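Putative secreted protein (Streptomyces sp. SirexAA-E, PDB 4PEY) hydrolyses laminarin and laminarioligosaccharides as a secreted exo-beta-1,3-glucanase of glycoside hydrolase family 55, releasing glucose and laminaribiose. Local coordinates at residues 158-163 / 244-249; 176-181 / 217-222. The protein carries 1 engineered substitution. All blocks are in the same frame, centred on the assembly; numbering follows the deposited sequence. Where two conformers were deposited one is given.

Interaction 1 (158-163 / 244-249); sequences IADSKI and RGTSWG
D160 meets the loop 244-249 with both its carboxylate and its backbone carbonyl, and S247 and W248 divide the two groups between them. Its CG stands anti to the backbone N (chi1 -156°), and the carboxylate beyond it faces S247. There the two oxygens are used together: D160 OD1 accepts from the backbone N of S247 at 2.7 Å, and D160 OD2 from S247 OG at the same length. Both bonds fall on the syn lone pairs, the side each oxygen shares with its twin, so the serine is gripped by one fork. S247 OG sits between its own backbone N and carbonyl carbon, close enough to the N-H for one carboxylate to take both.

W248 lies across this carboxylate, the ring and carboxylate planes 61° apart. Its NE1 gives a nearly straight bond to D160 O (2.8 Å, 172°); the oxygen lies in the indole plane, while the nitrogen stands above the plane of the carbonyl. T246 CB covers one face of the same ring toward its rim, and T246 CG2 rests 3.4 Å from S161 O. Farther round the six-membered ring, K162 CB packs against W248 CH2 at 3.9 Å; the lysine's amino group turns instead to D164. D160 lies in the turn between strands 157-159 and 162-168 of the parallel beta-helix, where its carbonyl accepts W248 NE1.

Aspartate suits this corner because it can accept two bonds from one residue, and tryptophan because it joins a single N-H to a broad apolar surface. R136 and R240 form only long, weak ion pairs with the buried carboxylate, so the two short serine bonds probably do much to stabilise its charge.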
# COMPACT_ATOMS: atom_id res chain seq x y z
N ILE A 158 3.91 3.13 7.73
CA ILE A 158 5.32 3.12 8.14
C ILE A 158 5.70 1.69 8.52
O ILE A 158 4.98 1.04 9.28
CB ILE A 158 5.59 4.06 9.34
CG1 ILE A 158 5.41 5.53 8.93
CG2 ILE A 158 7.01 3.83 9.90
CD1 ILE A 158 5.25 6.48 10.12
N ALA A 159 6.81 1.20 7.99
CA ALA A 159 7.32 -0.12 8.38
C ALA A 159 8.82 -0.11 8.57
O ALA A 159 9.54 0.61 7.88
CB ALA A 159 6.94 -1.18 7.36
N ASP A 160 9.28 -0.93 9.51
CA ASP A 160 10.70 -1.20 9.70
C ASP A 160 11.51 0.09 9.86
O ASP A 160 12.63 0.19 9.37
CB ASP A 160 11.26 -2.04 8.54
CG ASP A 160 12.50 -2.82 8.94
OD1 ASP A 160 12.69 -2.99 10.16
OD2 ASP A 160 13.28 -3.27 8.07
N SER A 161 10.94 1.06 10.58
CA SER A 161 11.57 2.36 10.72
C SER A 161 11.83 2.73 12.17
O SER A 161 11.19 2.22 13.09
CB SER A 161 10.70 3.44 10.07
OG SER A 161 10.62 3.25 8.67
N LYS A 162 12.81 3.61 12.37
CA LYS A 162 13.09 4.16 13.68
C LYS A 162 12.95 5.67 13.64
O LYS A 162 13.68 6.34 12.90
CB LYS A 162 14.49 3.79 14.17
CG LYS A 162 14.79 4.32 15.57
CD LYS A 162 16.18 3.93 16.07
CE LYS A 162 16.27 4.06 17.59
NZ LYS A 162 15.87 5.41 18.07
N ILE A 163 12.00 6.20 14.41
CA ILE A 163 11.86 7.65 14.56
C ILE A 163 12.31 7.97 15.99
O ILE A 163 11.69 7.51 16.96
CB ILE A 163 10.41 8.13 14.30
CG1 ILE A 163 10.02 7.94 12.83
CG2 ILE A 163 10.26 9.61 14.66
CD1 ILE A 163 9.49 6.59 12.50
N ARG A 244 8.84 -7.66 16.13
CA ARG A 244 8.72 -6.44 16.91
C ARG A 244 9.99 -5.63 16.74
O ARG A 244 11.10 -6.18 16.77
CB ARG A 244 8.47 -6.76 18.39
CG ARG A 244 8.30 -5.52 19.27
CD ARG A 244 7.83 -5.89 20.69
NE ARG A 244 7.82 -4.72 21.57
CZ ARG A 244 6.82 -3.85 21.64
NH1 ARG A 244 5.73 -4.02 20.90
NH2 ARG A 244 6.91 -2.80 22.46
N GLY A 245 9.83 -4.32 16.54
CA GLY A 245 10.96 -3.44 16.31
C GLY A 245 11.56 -3.62 14.92
O GLY A 245 11.08 -4.42 14.13
N THR A 246 12.63 -2.87 14.65
CA THR A 246 13.22 -2.88 13.32
C THR A 246 14.03 -4.15 13.06
O THR A 246 14.50 -4.82 13.99
CB THR A 246 14.13 -1.67 13.09
OG1 THR A 246 15.26 -1.75 13.96
CG2 THR A 246 13.37 -0.36 13.34
N SER A 247 14.22 -4.46 11.78
CA SER A 247 14.99 -5.62 11.37
C SER A 247 16.50 -5.35 11.39
O SER A 247 17.31 -6.29 11.43
CB SER A 247 14.58 -6.05 9.96
OG SER A 247 14.99 -5.09 9.00
N TRP A 248 16.86 -4.07 11.36
CA TRP A 248 18.24 -3.64 11.14
C TRP A 248 18.86 -2.96 12.36
O TRP A 248 20.05 -2.61 12.35
CB TRP A 248 18.30 -2.68 9.94
CG TRP A 248 17.28 -1.57 10.05
CD1 TRP A 248 16.00 -1.58 9.55
CD2 TRP A 248 17.44 -0.30 10.70
NE1 TRP A 248 15.37 -0.39 9.86
CE2 TRP A 248 16.23 0.41 10.56
CE3 TRP A 248 18.50 0.31 11.39
CZ2 TRP A 248 16.05 1.69 11.07
CZ3 TRP A 248 18.32 1.58 11.91
CH2 TRP A 248 17.10 2.26 11.74
N GLY A 249 18.06 -2.76 13.41
CA GLY A 249 18.54 -2.10 14.61
C GLY A 249 19.74 -2.75 15.29
O GLY A 249 20.56 -2.06 15.92

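Interaction 2 (176-181 / 217-222); sequences YTRDSS and PVSREK
R178 and E221 reach toward each other tip to tip, the guanidinium gripping the carboxylate end-on with two nitrogens. R178 NH1 bonds to E221 OE2 at 2.9 Å (166°), and R178 NH2 bonds to E221 OE1 at the same length. Although both oxygens lie near the guanidinium plane, the planes of the two groups are 37° apart: OE2 is met on its syn side, but OE1 from above the carboxylate plane.

R178 NH1 also forms a salt bridge with D179 OD2, at 2.8 Å, on the anti side and along a more bent path, so that R178, D179 and E221 make up a buried salt-bridge network. S219 OG bonds to this same D179 OD2 at 2.7 Å on its syn side, and the two donors arrive from opposite faces of the carboxylate plane. S219 CB lies over one face of the guanidinium, 3.7 Å from R178 NH1, so the small serine brings a hydroxyl and a methylene close to the ion pair.

Further partners surround the network. R178 is extended from CG to NE and spans the gap between strand 174-178 and segment 217-222, whereas E221 folds back at chi2 (-51°). T216 binds D179 OD1, D397 forms a salt bridge with R178 NH2, and R240 pairs with E221 OE2.

D179 OD2 and E221 OE2 are 4.2 Å apart, a repulsive pairing of like charges in a buried place. Arginine suits the position between them because its planar cation can serve both acids at once; with R240 adding positive charge, both carboxylates probably remain ionised.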
# COMPACT_ATOMS: atom_id res chain seq x y z
N TYR A 176 -1.24 3.19 9.81
CA TYR A 176 -0.70 1.89 10.21
C TYR A 176 0.82 1.95 10.32
O TYR A 176 1.50 2.40 9.41
CB TYR A 176 -1.09 0.78 9.22
CG TYR A 176 -0.53 -0.59 9.59
CD1 TYR A 176 -0.73 -1.12 10.86
CD2 TYR A 176 0.20 -1.34 8.67
CE1 TYR A 176 -0.22 -2.38 11.20
CE2 TYR A 176 0.70 -2.59 9.00
CZ TYR A 176 0.49 -3.11 10.26
OH TYR A 176 1.00 -4.35 10.57
N THR A 177 1.34 1.47 11.45
CA THR A 177 2.77 1.39 11.68
C THR A 177 3.09 -0.04 12.10
O THR A 177 2.42 -0.57 13.00
CB THR A 177 3.24 2.36 12.80
OG1 THR A 177 2.75 3.68 12.54
CG2 THR A 177 4.77 2.38 12.94
N ARG A 178 4.07 -0.68 11.46
CA ARG A 178 4.49 -1.99 11.96
C ARG A 178 6.00 -2.14 12.10
O ARG A 178 6.78 -1.52 11.37
CB ARG A 178 3.95 -3.14 11.10
CG ARG A 178 4.59 -3.33 9.77
CD ARG A 178 4.41 -4.78 9.21
NE ARG A 178 5.10 -4.85 7.92
CZ ARG A 178 6.42 -4.97 7.78
NH1 ARG A 178 7.20 -5.09 8.85
NH2 ARG A 178 6.96 -4.96 6.57
N ASP A 179 6.37 -2.95 13.09
CA ASP A 179 7.74 -3.45 13.25
C ASP A 179 8.74 -2.31 13.19
O ASP A 179 9.62 -2.27 12.34
CB ASP A 179 8.00 -4.53 12.21
CG ASP A 179 7.00 -5.66 12.30
OD1 ASP A 179 6.40 -5.82 13.39
OD2 ASP A 179 6.78 -6.38 11.31
N SER A 180 8.57 -1.38 14.13
CA SER A 180 9.27 -0.11 14.13
C SER A 180 9.58 0.31 15.56
O SER A 180 9.22 -0.38 16.52
CB SER A 180 8.42 0.98 13.44
OG SER A 180 8.29 0.76 12.04
N SER A 181 10.24 1.45 15.69
CA SER A 181 10.52 2.07 16.97
C SER A 181 10.18 3.55 16.88
O SER A 181 10.60 4.22 15.93
CB SER A 181 11.99 1.88 17.35
OG SER A 181 12.35 2.65 18.48
N PRO A 217 2.20 -10.98 13.48
CA PRO A 217 2.25 -12.45 13.43
C PRO A 217 3.35 -12.97 12.51
O PRO A 217 4.12 -13.86 12.89
CB PRO A 217 0.86 -12.83 12.90
CG PRO A 217 -0.02 -11.71 13.32
CD PRO A 217 0.82 -10.46 13.33
N VAL A 218 3.37 -12.45 11.29
CA VAL A 218 4.41 -12.74 10.30
C VAL A 218 4.72 -11.46 9.55
O VAL A 218 3.79 -10.74 9.19
CB VAL A 218 3.95 -13.82 9.27
CG1 VAL A 218 5.12 -14.27 8.41
CG2 VAL A 218 3.26 -15.00 9.94
N SER A 219 6.00 -11.18 9.29
CA SER A 219 6.33 -10.11 8.36
C SER A 219 7.63 -10.46 7.66
O SER A 219 8.45 -11.24 8.17
CB SER A 219 6.42 -8.75 9.05
OG SER A 219 7.44 -8.72 10.03
N ARG A 220 7.81 -9.90 6.48
CA ARG A 220 9.05 -10.11 5.74
C ARG A 220 9.35 -8.81 5.03
O ARG A 220 8.56 -8.37 4.20
CB ARG A 220 8.91 -11.26 4.75
CG ARG A 220 10.21 -11.58 4.02
CD ARG A 220 10.05 -12.84 3.17
NE ARG A 220 9.03 -12.66 2.13
CZ ARG A 220 8.38 -13.67 1.55
NH1 ARG A 220 8.62 -14.93 1.90
NH2 ARG A 220 7.47 -13.42 0.61
N GLU A 221 10.46 -8.16 5.37
CA GLU A 221 10.68 -6.83 4.84
C GLU A 221 10.85 -6.85 3.32
O GLU A 221 11.35 -7.82 2.72
CB GLU A 221 11.89 -6.16 5.51
CG GLU A 221 11.77 -6.05 7.03
CD GLU A 221 10.45 -5.42 7.51
OE1 GLU A 221 9.86 -4.58 6.80
OE2 GLU A 221 10.01 -5.78 8.62
N LYS A 222 10.37 -5.78 2.70
CA LYS A 222 10.40 -5.65 1.24
C LYS A 222 11.82 -5.66 0.69
O LYS A 222 12.70 -5.00 1.24
CB LYS A 222 9.69 -4.35 0.84
CG LYS A 222 9.49 -4.21 -0.65
CD LYS A 222 8.92 -2.84 -1.00
CE LYS A 222 9.97 -1.76 -0.84
NZ LYS A 222 11.12 -1.84 -1.82

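Both contacts gather at neighbouring corners of the parallel beta-helix, their centres about 7 Å apart: strands 157-159 and 174-178 are neighbours, as are 162-168 and 180-182. Probable backbone hydrogen bonds of S161 and I163 with S181 tie the two corners directly, and D160 OD2 packs against E221 CG. Interaction 2 is wholly buried and ionic, joining the corner to segment 217-222. Interaction 1 lies nearer the surface, where a loop without regular structure brings neutral donors and an indole ring to D160. R240 links them: it salt-bridges E221 in interaction 2, and in interaction 1 it hydrogen-bonds G245 O and makes a long, weak pair with D160.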